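PT26-6P (Thermococcus sp., PDB 2WB7) is of unknown function but is encoded by a euryarchaeal mobile genetic element and combines three domains with novel folds. Local coordinates at residues 56-61 / 66-71; 22-27 / 267-272; 445-450 / 504-509; 237-242 / 484-489; 385-390 / 423-428. All blocks are in the same frame, centred on the assembly; numbering follows the deposited sequence.

Contact 1: residues 56-61 / 66-71; sequences YGPGLI and AFPVQI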
# COMPACT_ATOMS: atom_id res chain seq x y z
N TYR A 56 -5.74 14.91 20.50
CA TYR A 56 -5.71 15.05 19.05
C TYR A 56 -4.88 13.96 18.36
O TYR A 56 -3.82 13.57 18.85
CB TYR A 56 -5.12 16.40 18.67
CG TYR A 56 -5.78 17.57 19.33
CD1 TYR A 56 -6.85 18.22 18.72
CD2 TYR A 56 -5.32 18.05 20.55
CE1 TYR A 56 -7.45 19.29 19.32
CE2 TYR A 56 -5.91 19.13 21.15
CZ TYR A 56 -6.98 19.75 20.53
OH TYR A 56 -7.59 20.84 21.13
N GLY A 57 -5.37 13.51 17.21
CA GLY A 57 -4.61 12.60 16.36
C GLY A 57 -4.91 12.86 14.90
O GLY A 57 -5.71 13.73 14.58
N PRO A 58 -4.27 12.10 14.00
CA PRO A 58 -4.46 12.30 12.56
C PRO A 58 -5.92 12.15 12.17
O PRO A 58 -6.69 11.52 12.89
CB PRO A 58 -3.64 11.16 11.94
CG PRO A 58 -2.67 10.76 13.00
CD PRO A 58 -3.37 10.97 14.30
N GLY A 59 -6.30 12.76 11.05
CA GLY A 59 -7.64 12.59 10.51
C GLY A 59 -7.72 11.27 9.76
O GLY A 59 -8.76 10.62 9.73
N LEU A 60 -6.60 10.87 9.16
CA LEU A 60 -6.51 9.58 8.50
C LEU A 60 -5.34 8.72 9.02
O LEU A 60 -4.18 9.16 9.04
CB LEU A 60 -6.37 9.79 7.00
CG LEU A 60 -6.32 8.49 6.20
CD1 LEU A 60 -7.74 8.10 5.78
CD2 LEU A 60 -5.37 8.63 4.98
N ILE A 61 -5.66 7.51 9.46
CA ILE A 61 -4.65 6.50 9.78
C ILE A 61 -4.87 5.36 8.81
O ILE A 61 -5.98 4.83 8.71
CB ILE A 61 -4.82 5.96 11.20
CG1 ILE A 61 -4.86 7.10 12.22
CG2 ILE A 61 -3.72 4.96 11.55
CD1 ILE A 61 -5.01 6.62 13.66
N ALA A 66 1.23 3.26 13.44
CA ALA A 66 1.38 3.98 14.68
C ALA A 66 1.15 5.44 14.31
O ALA A 66 1.33 5.83 13.16
CB ALA A 66 2.77 3.76 15.23
N PHE A 67 0.73 6.26 15.27
CA PHE A 67 0.37 7.63 14.91
C PHE A 67 0.62 8.57 16.06
O PHE A 67 0.55 8.17 17.22
CB PHE A 67 -1.10 7.69 14.50
CG PHE A 67 -2.03 7.06 15.48
CD1 PHE A 67 -2.54 7.79 16.54
CD2 PHE A 67 -2.37 5.73 15.36
CE1 PHE A 67 -3.40 7.19 17.46
CE2 PHE A 67 -3.22 5.13 16.27
CZ PHE A 67 -3.74 5.86 17.32
N PRO A 68 0.90 9.84 15.74
CA PRO A 68 1.20 10.76 16.81
C PRO A 68 -0.09 11.15 17.50
O PRO A 68 -1.11 11.36 16.84
CB PRO A 68 1.80 11.97 16.08
CG PRO A 68 1.40 11.84 14.64
CD PRO A 68 0.66 10.52 14.47
N VAL A 69 -0.06 11.22 18.82
CA VAL A 69 -1.19 11.71 19.57
C VAL A 69 -0.75 12.92 20.34
O VAL A 69 0.27 12.89 21.03
CB VAL A 69 -1.71 10.66 20.58
CG1 VAL A 69 -2.75 11.30 21.51
CG2 VAL A 69 -2.29 9.47 19.86
N GLN A 70 -1.52 14.00 20.21
CA GLN A 70 -1.28 15.20 21.00
C GLN A 70 -2.32 15.34 22.10
O GLN A 70 -3.53 15.15 21.89
CB GLN A 70 -1.28 16.44 20.11
CG GLN A 70 0.10 16.87 19.70
CD GLN A 70 0.08 17.99 18.70
OE1 GLN A 70 -0.27 17.80 17.54
NE2 GLN A 70 0.48 19.18 19.13
N ILE A 71 -1.83 15.63 23.30
CA ILE A 71 -2.69 15.92 24.45
C ILE A 71 -2.48 17.37 24.90
O ILE A 71 -1.37 17.78 25.23
CB ILE A 71 -2.35 15.01 25.62
CG1 ILE A 71 -2.38 13.54 25.17
CG2 ILE A 71 -3.32 15.25 26.77
CD1 ILE A 71 -1.52 12.62 26.05
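Ile-61 and Pro-58 close down on Phe-67 at the buried end of this contact. The CD1 of Ile-61 rests over one face of the Phe-67 ring in a CH-pi contact, 3.5 Å from the ring centroid and offset toward the rim. Phe-67 turns its ring under Ile-61 because CG sits between its own backbone N and carbonyl carbon (chi1 51°). Crossing Phe-67 at about a right angle, Pro-58 sets its CG 3.8 Å from Phe-67 CB, and the same CG lies 3.6 Å from Pro-68 CD. Met-128, Phe-163 and Ile-165 continue the apolar cluster around Phe-67.

Toward the other end Tyr-56 and Gln-70 are partly exposed, and the backbone does the holding. Tyr-56 N donates to Gln-70 O (2.6 Å), and Gln-70 N to Tyr-56 O (2.7 Å). Here the side chains meet loosely, Tyr-56 CB lying 4.1 Å from Gln-70 CB. Adjacent antiparallel strands, 52-62 and 66-75, joined by a short connection, form a beta hairpin within the first immunoglobulin-like domain, here with an apolar cluster close to the turn.

Contact 2: residues 22-27 / 267-272; sequences QAAHKA and IIITAA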
# COMPACT_ATOMS: atom_id res chain seq x y z
N GLN A 22 14.57 7.94 -10.20
CA GLN A 22 13.79 9.15 -10.03
C GLN A 22 12.29 8.92 -10.11
O GLN A 22 11.52 9.58 -9.39
CB GLN A 22 14.22 10.26 -10.99
CG GLN A 22 15.52 10.96 -10.57
CD GLN A 22 15.78 10.96 -9.04
OE1 GLN A 22 15.21 11.77 -8.27
NE2 GLN A 22 16.68 10.07 -8.60
N ALA A 23 11.84 8.01 -10.98
CA ALA A 23 10.40 7.70 -11.02
C ALA A 23 9.93 7.07 -9.70
O ALA A 23 8.86 7.39 -9.19
CB ALA A 23 10.05 6.79 -12.19
N ALA A 24 10.74 6.18 -9.14
CA ALA A 24 10.47 5.63 -7.82
C ALA A 24 10.31 6.71 -6.75
O ALA A 24 9.33 6.71 -5.99
CB ALA A 24 11.56 4.64 -7.41
N HIS A 25 11.27 7.63 -6.70
CA HIS A 25 11.23 8.72 -5.73
C HIS A 25 9.95 9.52 -5.90
O HIS A 25 9.21 9.74 -4.94
CB HIS A 25 12.48 9.59 -5.84
CG HIS A 25 13.70 8.96 -5.24
ND1 HIS A 25 14.92 8.94 -5.88
CD2 HIS A 25 13.88 8.30 -4.07
CE1 HIS A 25 15.80 8.30 -5.13
NE2 HIS A 25 15.20 7.91 -4.02
N LYS A 26 9.67 9.91 -7.15
CA LYS A 26 8.43 10.60 -7.50
C LYS A 26 7.20 9.89 -6.96
O LYS A 26 6.35 10.51 -6.34
CB LYS A 26 8.30 10.70 -9.02
CG LYS A 26 9.01 11.86 -9.62
CD LYS A 26 8.23 13.10 -9.28
CE LYS A 26 6.84 12.98 -9.84
NZ LYS A 26 6.94 12.76 -11.30
N ALA A 27 7.12 8.59 -7.22
CA ALA A 27 5.97 7.81 -6.82
C ALA A 27 5.84 7.88 -5.31
O ALA A 27 4.74 8.07 -4.78
CB ALA A 27 6.15 6.38 -7.27
N ILE A 267 6.55 3.51 3.35
CA ILE A 267 5.99 2.96 2.13
C ILE A 267 7.02 2.17 1.34
O ILE A 267 8.23 2.29 1.55
CB ILE A 267 5.41 4.05 1.22
CG1 ILE A 267 6.52 4.73 0.41
CG2 ILE A 267 4.68 5.09 2.03
CD1 ILE A 267 6.05 5.96 -0.36
N ILE A 268 6.52 1.33 0.45
CA ILE A 268 7.37 0.60 -0.46
C ILE A 268 6.94 0.93 -1.88
O ILE A 268 5.75 0.78 -2.23
CB ILE A 268 7.28 -0.90 -0.23
CG1 ILE A 268 7.82 -1.25 1.16
CG2 ILE A 268 8.04 -1.65 -1.32
CD1 ILE A 268 7.84 -2.76 1.43
N ILE A 269 7.88 1.39 -2.70
CA ILE A 269 7.60 1.56 -4.12
C ILE A 269 8.24 0.40 -4.87
O ILE A 269 9.37 -0.01 -4.55
CB ILE A 269 8.13 2.90 -4.66
CG1 ILE A 269 7.35 4.06 -4.06
CG2 ILE A 269 8.02 2.94 -6.16
CD1 ILE A 269 5.85 3.86 -4.11
N THR A 270 7.53 -0.15 -5.85
CA THR A 270 8.07 -1.25 -6.64
C THR A 270 8.30 -0.83 -8.07
O THR A 270 7.39 -0.33 -8.74
CB THR A 270 7.12 -2.48 -6.70
OG1 THR A 270 6.92 -3.03 -5.38
CG2 THR A 270 7.72 -3.54 -7.57
N ALA A 271 9.52 -1.01 -8.55
CA ALA A 271 9.77 -0.94 -9.98
C ALA A 271 10.24 -2.32 -10.40
O ALA A 271 11.02 -2.96 -9.69
CB ALA A 271 10.80 0.10 -10.29
N ALA A 272 9.77 -2.79 -11.55
CA ALA A 272 10.19 -4.09 -12.04
C ALA A 272 10.27 -4.10 -13.57
O ALA A 272 9.98 -3.09 -14.20
CB ALA A 272 9.25 -5.16 -11.54
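Ile-269 meets Ala-24 and Ala-27 mainly through apolar side-chain contacts, one branched side chain set against two methyl groups a helical turn apart. Its CG2 lies 4.1 Å from Ala-24 CB, while its CD1 stands at the same separation, 4.1 Å, from Ala-27 CB. CG1, anti to the carbonyl carbon (chi1 -68°), carries CD1 to Ala-27; CG2, anti to the backbone N, lies near both alanines. A backbone atom joins this packing, since Ala-24 O lies 3.8 Å from Ile-269 CG1.

The motif is a helix laid on the face of a beta sheet: helix 21-34 rests against strand 266-272, which pairs with strands 253-261 and 281-290 in the eight-stranded antiparallel sheet. Small alanines on the helix let its backbone come close, with 6.2 Å between Ala-24 CA and Ile-269 CA. Replacing Ile-269 by an alanine would probably open a gap beneath the helix and leave the methyls of Ala-24 and Ala-27 without their common apolar partner.

Polar bonding belongs to each element separately. Within the helix, Ala-27 N donates to Ala-23 O at 2.9 Å, and in the sheet Ile-269 bonds through its backbone to Leu-287. His-25 of the helix also meets Phe-337 edge-to-face; Leu-254 and Leu-287 extend the apolar surface around the two alanines.

Contact 3: residues 445-450 / 504-509; sequences IEYAQG and EQAKID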
# COMPACT_ATOMS: atom_id res chain seq x y z
N ILE A 445 -15.45 -19.36 -16.37
CA ILE A 445 -16.42 -19.34 -17.45
C ILE A 445 -16.40 -18.02 -18.23
O ILE A 445 -16.30 -18.00 -19.46
CB ILE A 445 -17.85 -19.63 -16.93
CG1 ILE A 445 -17.92 -21.07 -16.43
CG2 ILE A 445 -18.88 -19.39 -18.02
CD1 ILE A 445 -19.20 -21.40 -15.72
N GLU A 446 -16.50 -16.91 -17.51
CA GLU A 446 -16.50 -15.63 -18.17
C GLU A 446 -15.19 -15.36 -18.90
O GLU A 446 -15.20 -14.80 -19.99
CB GLU A 446 -16.77 -14.54 -17.17
CG GLU A 446 -18.14 -14.62 -16.56
CD GLU A 446 -18.64 -13.25 -16.17
OE1 GLU A 446 -19.48 -13.16 -15.24
OE2 GLU A 446 -18.15 -12.27 -16.79
N TYR A 447 -14.08 -15.76 -18.31
CA TYR A 447 -12.78 -15.52 -18.91
C TYR A 447 -12.62 -16.35 -20.17
O TYR A 447 -12.33 -15.81 -21.25
CB TYR A 447 -11.64 -15.84 -17.94
CG TYR A 447 -11.69 -15.01 -16.68
CD1 TYR A 447 -11.09 -15.46 -15.50
CD2 TYR A 447 -12.37 -13.80 -16.65
CE1 TYR A 447 -11.15 -14.71 -14.35
CE2 TYR A 447 -12.43 -13.05 -15.50
CZ TYR A 447 -11.82 -13.51 -14.35
OH TYR A 447 -11.87 -12.77 -13.20
N ALA A 448 -12.83 -17.65 -20.03
CA ALA A 448 -12.69 -18.56 -21.15
C ALA A 448 -13.58 -18.14 -22.33
O ALA A 448 -13.16 -18.16 -23.48
CB ALA A 448 -12.95 -20.01 -20.73
N GLN A 449 -14.79 -17.70 -22.05
CA GLN A 449 -15.62 -17.20 -23.13
C GLN A 449 -15.01 -15.92 -23.71
O GLN A 449 -15.03 -15.71 -24.93
CB GLN A 449 -17.06 -16.95 -22.66
CG GLN A 449 -18.05 -16.61 -23.79
CD GLN A 449 -18.08 -17.67 -24.89
OE1 GLN A 449 -18.24 -18.87 -24.62
NE2 GLN A 449 -17.92 -17.23 -26.14
N GLY A 450 -14.48 -15.06 -22.83
CA GLY A 450 -13.84 -13.84 -23.27
C GLY A 450 -12.72 -14.15 -24.24
O GLY A 450 -12.58 -13.50 -25.27
N GLU A 504 -7.13 -14.05 -7.62
CA GLU A 504 -6.62 -12.68 -7.54
C GLU A 504 -5.83 -12.36 -8.79
O GLU A 504 -6.13 -11.40 -9.49
CB GLU A 504 -5.74 -12.48 -6.32
CG GLU A 504 -6.42 -12.84 -4.99
CD GLU A 504 -6.13 -14.29 -4.52
OE1 GLU A 504 -5.66 -15.12 -5.34
OE2 GLU A 504 -6.39 -14.59 -3.32
N GLN A 505 -4.80 -13.16 -9.07
CA GLN A 505 -3.99 -12.91 -10.26
C GLN A 505 -4.81 -13.05 -11.55
O GLN A 505 -4.54 -12.37 -12.55
CB GLN A 505 -2.73 -13.78 -10.29
CG GLN A 505 -1.72 -13.30 -11.32
CD GLN A 505 -0.34 -13.89 -11.13
OE1 GLN A 505 0.37 -13.59 -10.15
NE2 GLN A 505 0.08 -14.72 -12.08
N ALA A 506 -5.84 -13.90 -11.51
CA ALA A 506 -6.79 -14.06 -12.60
C ALA A 506 -7.48 -12.74 -12.92
O ALA A 506 -7.74 -12.43 -14.08
CB ALA A 506 -7.80 -15.10 -12.24
N LYS A 507 -7.79 -11.97 -11.89
CA LYS A 507 -8.53 -10.73 -12.10
C LYS A 507 -7.64 -9.67 -12.74
O LYS A 507 -8.10 -8.80 -13.49
CB LYS A 507 -9.12 -10.22 -10.80
CG LYS A 507 -10.23 -11.11 -10.24
CD LYS A 507 -10.71 -10.58 -8.88
CE LYS A 507 -12.21 -10.79 -8.71
NZ LYS A 507 -12.68 -10.26 -7.40
N ILE A 508 -6.36 -9.75 -12.46
CA ILE A 508 -5.42 -8.86 -13.14
C ILE A 508 -5.37 -9.19 -14.64
O ILE A 508 -5.57 -8.31 -15.51
CB ILE A 508 -4.02 -8.95 -12.53
CG1 ILE A 508 -4.01 -8.32 -11.12
CG2 ILE A 508 -3.04 -8.27 -13.44
CD1 ILE A 508 -2.88 -8.78 -10.24
N ASP A 509 -5.12 -10.46 -14.96
CA ASP A 509 -5.12 -10.88 -16.34
C ASP A 509 -6.41 -10.42 -17.04
O ASP A 509 -6.35 -9.82 -18.11
CB ASP A 509 -4.91 -12.39 -16.44
CG ASP A 509 -3.50 -12.80 -16.06
OD1 ASP A 509 -2.58 -11.98 -16.27
OD2 ASP A 509 -3.31 -13.94 -15.55
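With CG of Tyr-447 anti to its carbonyl carbon (chi1 -60°), the phenol ring stands out from helix 442-465 and reaches Ala-506 and Lys-507 on helix 503-523. The same choice at Lys-507 (chi1 -68°) starts its chain away from Tyr-447, yet its CG remains beside the phenol oxygen, and a bend at chi3 turns the chain farther out.

Tyr-447 alone spans the distance between the two segments, whose nearest CA atoms, those of Tyr-447 and Ala-506, are 8.8 Å apart. Ring atom CE1 makes the closest approach to Ala-506: it lies 4.0 Å from Ala-506 CB, which comes in obliquely, and 4.1 Å from Ala-506 O. At the far end of the ring, Tyr-447 OH lies 3.8 Å from Lys-507 CG, a contact with the aliphatic base of the lysine and not with its charged end.

This is helix-to-helix packing inside the helical domain, between two helices that run in roughly the same direction with helix 471-499 alongside both. Ala-494 and Ala-495 of that third helix also touch Tyr-447, so the ring lies against two other helices at once. A serine in place of Tyr-447 would probably open a gap between these helices and leave the Ala-506 methyl without its partner from helix 442-465.

One helical turn farther along from Ala-506, Asp-509 fastens helix 503-523 to its neighbours by a salt bridge to Lys-497 and a hydrogen bond to Ser-382. Inside the helix, Asp-509 N donates to Gln-505 O at 3.1 Å.

Contact 4: residues 237-242 / 484-489; sequences SLPIKF and HEMAGD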
# COMPACT_ATOMS: atom_id res chain seq x y z
N SER A 237 1.39 -7.98 -16.87
CA SER A 237 2.58 -8.18 -17.65
C SER A 237 2.30 -7.81 -19.08
O SER A 237 1.19 -8.02 -19.56
CB SER A 237 2.98 -9.64 -17.59
OG SER A 237 4.05 -9.93 -18.46
N LEU A 238 3.28 -7.26 -19.77
CA LEU A 238 3.15 -7.11 -21.20
C LEU A 238 2.95 -8.50 -21.81
O LEU A 238 3.34 -9.51 -21.23
CB LEU A 238 4.41 -6.44 -21.76
CG LEU A 238 4.49 -4.92 -21.61
CD1 LEU A 238 5.88 -4.44 -21.95
CD2 LEU A 238 3.41 -4.20 -22.45
N PRO A 239 2.33 -8.57 -22.99
CA PRO A 239 2.20 -9.84 -23.68
C PRO A 239 3.55 -10.53 -23.90
O PRO A 239 4.57 -9.88 -24.01
CB PRO A 239 1.58 -9.42 -25.02
CG PRO A 239 0.75 -8.22 -24.68
CD PRO A 239 1.58 -7.49 -23.65
N ILE A 240 3.54 -11.86 -23.98
CA ILE A 240 4.79 -12.62 -24.05
C ILE A 240 5.69 -12.28 -25.23
O ILE A 240 6.89 -12.57 -25.21
CB ILE A 240 4.55 -14.16 -24.03
CG1 ILE A 240 3.78 -14.59 -25.28
CG2 ILE A 240 3.84 -14.57 -22.76
CD1 ILE A 240 3.51 -16.07 -25.37
N LYS A 241 5.14 -11.67 -26.28
CA LYS A 241 6.00 -11.34 -27.42
C LYS A 241 7.17 -10.44 -26.99
O LYS A 241 8.20 -10.42 -27.65
CB LYS A 241 5.23 -10.70 -28.58
CG LYS A 241 4.79 -9.29 -28.34
CD LYS A 241 5.07 -8.43 -29.54
CE LYS A 241 5.72 -7.13 -29.11
NZ LYS A 241 6.57 -6.57 -30.19
N PHE A 242 7.01 -9.74 -25.87
CA PHE A 242 8.00 -8.74 -25.48
C PHE A 242 9.23 -9.36 -24.86
O PHE A 242 10.12 -8.66 -24.43
CB PHE A 242 7.38 -7.70 -24.54
CG PHE A 242 6.49 -6.71 -25.24
CD1 PHE A 242 5.12 -6.90 -25.27
CD2 PHE A 242 7.03 -5.61 -25.88
CE1 PHE A 242 4.30 -5.99 -25.92
CE2 PHE A 242 6.20 -4.69 -26.55
CZ PHE A 242 4.83 -4.89 -26.56
N HIS A 484 -6.23 -8.03 -30.21
CA HIS A 484 -7.26 -9.02 -29.91
C HIS A 484 -6.62 -10.34 -29.52
O HIS A 484 -7.05 -10.98 -28.57
CB HIS A 484 -8.26 -9.23 -31.07
CG HIS A 484 -9.34 -8.19 -31.14
ND1 HIS A 484 -10.08 -7.80 -30.04
CD2 HIS A 484 -9.82 -7.47 -32.18
CE1 HIS A 484 -10.96 -6.88 -30.40
NE2 HIS A 484 -10.81 -6.66 -31.70
N GLU A 485 -5.58 -10.77 -30.24
CA GLU A 485 -4.92 -12.02 -29.85
C GLU A 485 -4.28 -11.92 -28.47
O GLU A 485 -4.28 -12.88 -27.70
CB GLU A 485 -3.87 -12.48 -30.86
CG GLU A 485 -3.50 -13.94 -30.61
CD GLU A 485 -2.09 -14.35 -31.06
OE1 GLU A 485 -1.42 -13.56 -31.77
OE2 GLU A 485 -1.66 -15.48 -30.71
N MSE A 486 -3.73 -10.74 -28.16
CA MSE A 486 -3.12 -10.48 -26.87
C MSE A 486 -4.15 -10.53 -25.74
O MSE A 486 -3.91 -11.12 -24.68
CB MSE A 486 -2.45 -9.11 -26.89
CG MSE A 486 -1.17 -9.07 -27.73
SE MSE A 486 -0.68 -7.21 -28.12
CE MSE A 486 1.17 -7.37 -28.67
N ALA A 487 -5.32 -9.93 -26.01
CA ALA A 487 -6.46 -9.96 -25.10
C ALA A 487 -6.92 -11.40 -24.83
O ALA A 487 -7.06 -11.82 -23.69
CB ALA A 487 -7.57 -9.16 -25.69
N GLY A 488 -7.11 -12.17 -25.89
CA GLY A 488 -7.48 -13.56 -25.77
C GLY A 488 -6.44 -14.33 -24.99
O GLY A 488 -6.79 -15.18 -24.15
N ASP A 489 -5.17 -14.06 -25.25
CA ASP A 489 -4.09 -14.70 -24.49
C ASP A 489 -4.21 -14.42 -22.99
O ASP A 489 -4.00 -15.31 -22.16
CB ASP A 489 -2.71 -14.31 -25.02
CG ASP A 489 -2.41 -14.98 -26.36
OD1 ASP A 489 -3.06 -16.00 -26.69
OD2 ASP A 489 -1.52 -14.48 -27.09
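Met-486, present as selenomethionine, extends from its helix across the ring of Pro-239, the two side chains crossing at about a right angle. Its CG comes within 3.7 Å of Pro-239 CG, and SE passes the same proline atom at 3.9 Å. The chain is extended beyond CG (chi2 164°), which carries the terminal CE onward to Lys-241, whose CG lies 4.1 Å away. The ring of Phe-242 is a looser neighbour of this methyl, approached obliquely at 4.4 Å from CE1 to Met-486 CE.

Pro-239, Lys-241 and Phe-242 belong to a loop that tightens into a 3-10 turn at residues 240-242 and packs on helix 471-499 of the helical domain. The turn is closed by Phe-242 N donating to Pro-239 O over 3.1 Å. Behind the first shell, the Phe-242 ring is sandwiched within its own segment: Lys-241 CE lies 3.4 Å above the centre of one face, and Leu-238 CD1 occupies the opposite face, nearer the rim. Lys-241 thus lends its aliphatic part to the apolar packing, while its amino group is drawn off into salt bridges with Asp-393 and Asp-7.

Farther out, Ser-237 OG donates to Leu-238 O at 2.9 Å, in the carbonyl plane on a lone pair, and Ser-237 O accepts from Tyr-490 of the same helix. Tyr-516 of helix 503-523 touches both Pro-239 and Met-486.

Contact 5: residues 385-390 / 423-428; sequences SNTYTV and QEKIDE
Lys-425 drives its amino group into the carbonyls of Thr-387 and Tyr-388. NZ donates to Thr-387 O at 2.7 Å and to Tyr-388 O at 3.0 Å, and it stands above both carbonyl planes, not on a lone pair of either oxygen. Salt bridges to Asp-489 and Glu-485 of helix 471-499 add two carboxylates to the same nitrogen, which probably stabilises its positive charge in this buried position. Bends at chi3 (86°) and chi4 (87°) curl the lysine tip in among these acceptors. NZ also donates weakly to a water at 3.1 Å, which bonds to Thr-387 OG1 and Thr-389 OG1 as well.

The aliphatic part of the lysine supplies the packing: its CD lies 3.7 Å from Val-390 CG2, the two side chains sliding past each other in opposite directions. Met-418 and Leu-422 of helix 408-438 also touch Val-390. Upstream, Asn-386 OD1 accepts from Tyr-388 N at 2.7 Å. This makes an Asx turn in the loop between strand 370-379 and helix 393-404, a connection from the eight-stranded sheet into the helical bundle.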
# COMPACT_ATOMS: atom_id res chain seq x y z
N SER A 385 1.89 -17.66 -19.02
CA SER A 385 2.42 -18.90 -19.59
C SER A 385 2.54 -18.75 -21.10
O SER A 385 1.88 -17.90 -21.70
CB SER A 385 1.52 -20.08 -19.25
OG SER A 385 0.29 -19.97 -19.95
N ASN A 386 3.38 -19.57 -21.73
CA ASN A 386 3.53 -19.48 -23.18
C ASN A 386 2.26 -19.88 -23.92
O ASN A 386 1.84 -21.02 -23.87
CB ASN A 386 4.72 -20.31 -23.68
CG ASN A 386 4.96 -20.12 -25.18
OD1 ASN A 386 4.19 -19.44 -25.86
ND2 ASN A 386 6.03 -20.73 -25.69
N THR A 387 1.65 -18.93 -24.62
CA THR A 387 0.44 -19.22 -25.37
C THR A 387 0.66 -19.39 -26.89
O THR A 387 -0.29 -19.64 -27.63
CB THR A 387 -0.63 -18.16 -25.11
OG1 THR A 387 -0.03 -16.85 -25.14
CG2 THR A 387 -1.24 -18.38 -23.75
N TYR A 388 1.91 -19.29 -27.34
CA TYR A 388 2.24 -19.49 -28.76
C TYR A 388 1.62 -18.40 -29.60
O TYR A 388 0.56 -18.58 -30.19
CB TYR A 388 1.80 -20.88 -29.24
CG TYR A 388 2.19 -21.94 -28.24
CD1 TYR A 388 1.22 -22.60 -27.48
CD2 TYR A 388 3.52 -22.24 -28.00
CE1 TYR A 388 1.57 -23.53 -26.53
CE2 TYR A 388 3.88 -23.17 -27.05
CZ TYR A 388 2.90 -23.81 -26.32
OH TYR A 388 3.25 -24.74 -25.38
N THR A 389 2.29 -17.25 -29.66
CA THR A 389 1.76 -16.13 -30.41
C THR A 389 1.69 -16.50 -31.86
O THR A 389 2.62 -17.05 -32.41
CB THR A 389 2.64 -14.90 -30.28
OG1 THR A 389 2.90 -14.68 -28.89
CG2 THR A 389 1.94 -13.69 -30.86
N VAL A 390 0.57 -16.18 -32.49
CA VAL A 390 0.40 -16.44 -33.90
C VAL A 390 0.93 -15.27 -34.71
O VAL A 390 1.53 -15.46 -35.77
CB VAL A 390 -1.08 -16.71 -34.22
CG1 VAL A 390 -1.30 -16.78 -35.72
CG2 VAL A 390 -1.53 -18.00 -33.54
N GLN A 423 -7.87 -20.45 -34.90
CA GLN A 423 -8.90 -21.45 -34.74
C GLN A 423 -8.44 -22.49 -33.73
O GLN A 423 -9.22 -22.97 -32.90
CB GLN A 423 -9.21 -22.11 -36.08
CG GLN A 423 -10.42 -21.51 -36.78
CD GLN A 423 -10.38 -21.67 -38.30
OE1 GLN A 423 -9.42 -22.23 -38.87
NE2 GLN A 423 -11.41 -21.17 -38.98
N GLU A 424 -7.16 -22.82 -33.78
CA GLU A 424 -6.63 -23.80 -32.85
C GLU A 424 -6.64 -23.25 -31.43
O GLU A 424 -7.07 -23.93 -30.51
CB GLU A 424 -5.22 -24.24 -33.25
CG GLU A 424 -4.47 -24.97 -32.15
CD GLU A 424 -5.16 -26.27 -31.69
OE1 GLU A 424 -4.55 -27.01 -30.90
OE2 GLU A 424 -6.32 -26.54 -32.11
N LYS A 425 -6.16 -22.03 -31.24
CA LYS A 425 -6.22 -21.39 -29.92
C LYS A 425 -7.66 -21.32 -29.39
O LYS A 425 -7.90 -21.43 -28.20
CB LYS A 425 -5.57 -20.00 -29.96
CG LYS A 425 -4.04 -20.05 -29.94
CD LYS A 425 -3.41 -18.80 -30.50
CE LYS A 425 -3.25 -17.70 -29.45
NZ LYS A 425 -1.97 -17.85 -28.71
N ILE A 426 -8.61 -21.13 -30.30
CA ILE A 426 -10.02 -21.15 -29.93
C ILE A 426 -10.44 -22.52 -29.42
O ILE A 426 -11.13 -22.63 -28.41
CB ILE A 426 -10.90 -20.74 -31.10
CG1 ILE A 426 -10.79 -19.23 -31.32
CG2 ILE A 426 -12.34 -21.09 -30.83
CD1 ILE A 426 -11.65 -18.71 -32.45
N ASP A 427 -10.02 -23.57 -30.12
CA ASP A 427 -10.31 -24.93 -29.69
C ASP A 427 -9.92 -25.16 -28.24
O ASP A 427 -10.58 -25.92 -27.53
CB ASP A 427 -9.62 -25.97 -30.57
CG ASP A 427 -10.23 -26.07 -31.96
OD1 ASP A 427 -11.37 -25.57 -32.15
OD2 ASP A 427 -9.57 -26.64 -32.87
N GLU A 428 -8.83 -24.54 -27.80
CA GLU A 428 -8.33 -24.78 -26.45
C GLU A 428 -9.02 -23.91 -25.44
O GLU A 428 -9.19 -24.30 -24.29
CB GLU A 428 -6.82 -24.57 -26.39
CG GLU A 428 -6.07 -25.61 -27.20
CD GLU A 428 -4.58 -25.33 -27.28
OE1 GLU A 428 -3.99 -25.54 -28.37
OE2 GLU A 428 -4.01 -24.89 -26.25
O HOH W 1 0.38 -16.20 -27.55

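In the fold
Contacts 1, 2 and 4 are buried, contact 3 is partly so, and contact 5 lies at the surface, although its lysine is enclosed. Contact 1 combines backbone bonds between neighbouring strands with apolar packing, whereas contacts 2, 3 and 4 attach helices to a sheet, another helix and a loop mainly by apolar side chains. Contact 5 depends on a lysine charge and two loop carbonyls. Contacts 3, 4 and 5 cluster around helix 471-499, and contacts 4 and 5, centres 11 Å apart, touch through Asp-489 and Lys-425 and through Glu-485 and Val-390. Contact 1 lies on the opposite side of the chain's centre from contacts 3, 4 and 5, its centre about 55 Å from that of contact 5.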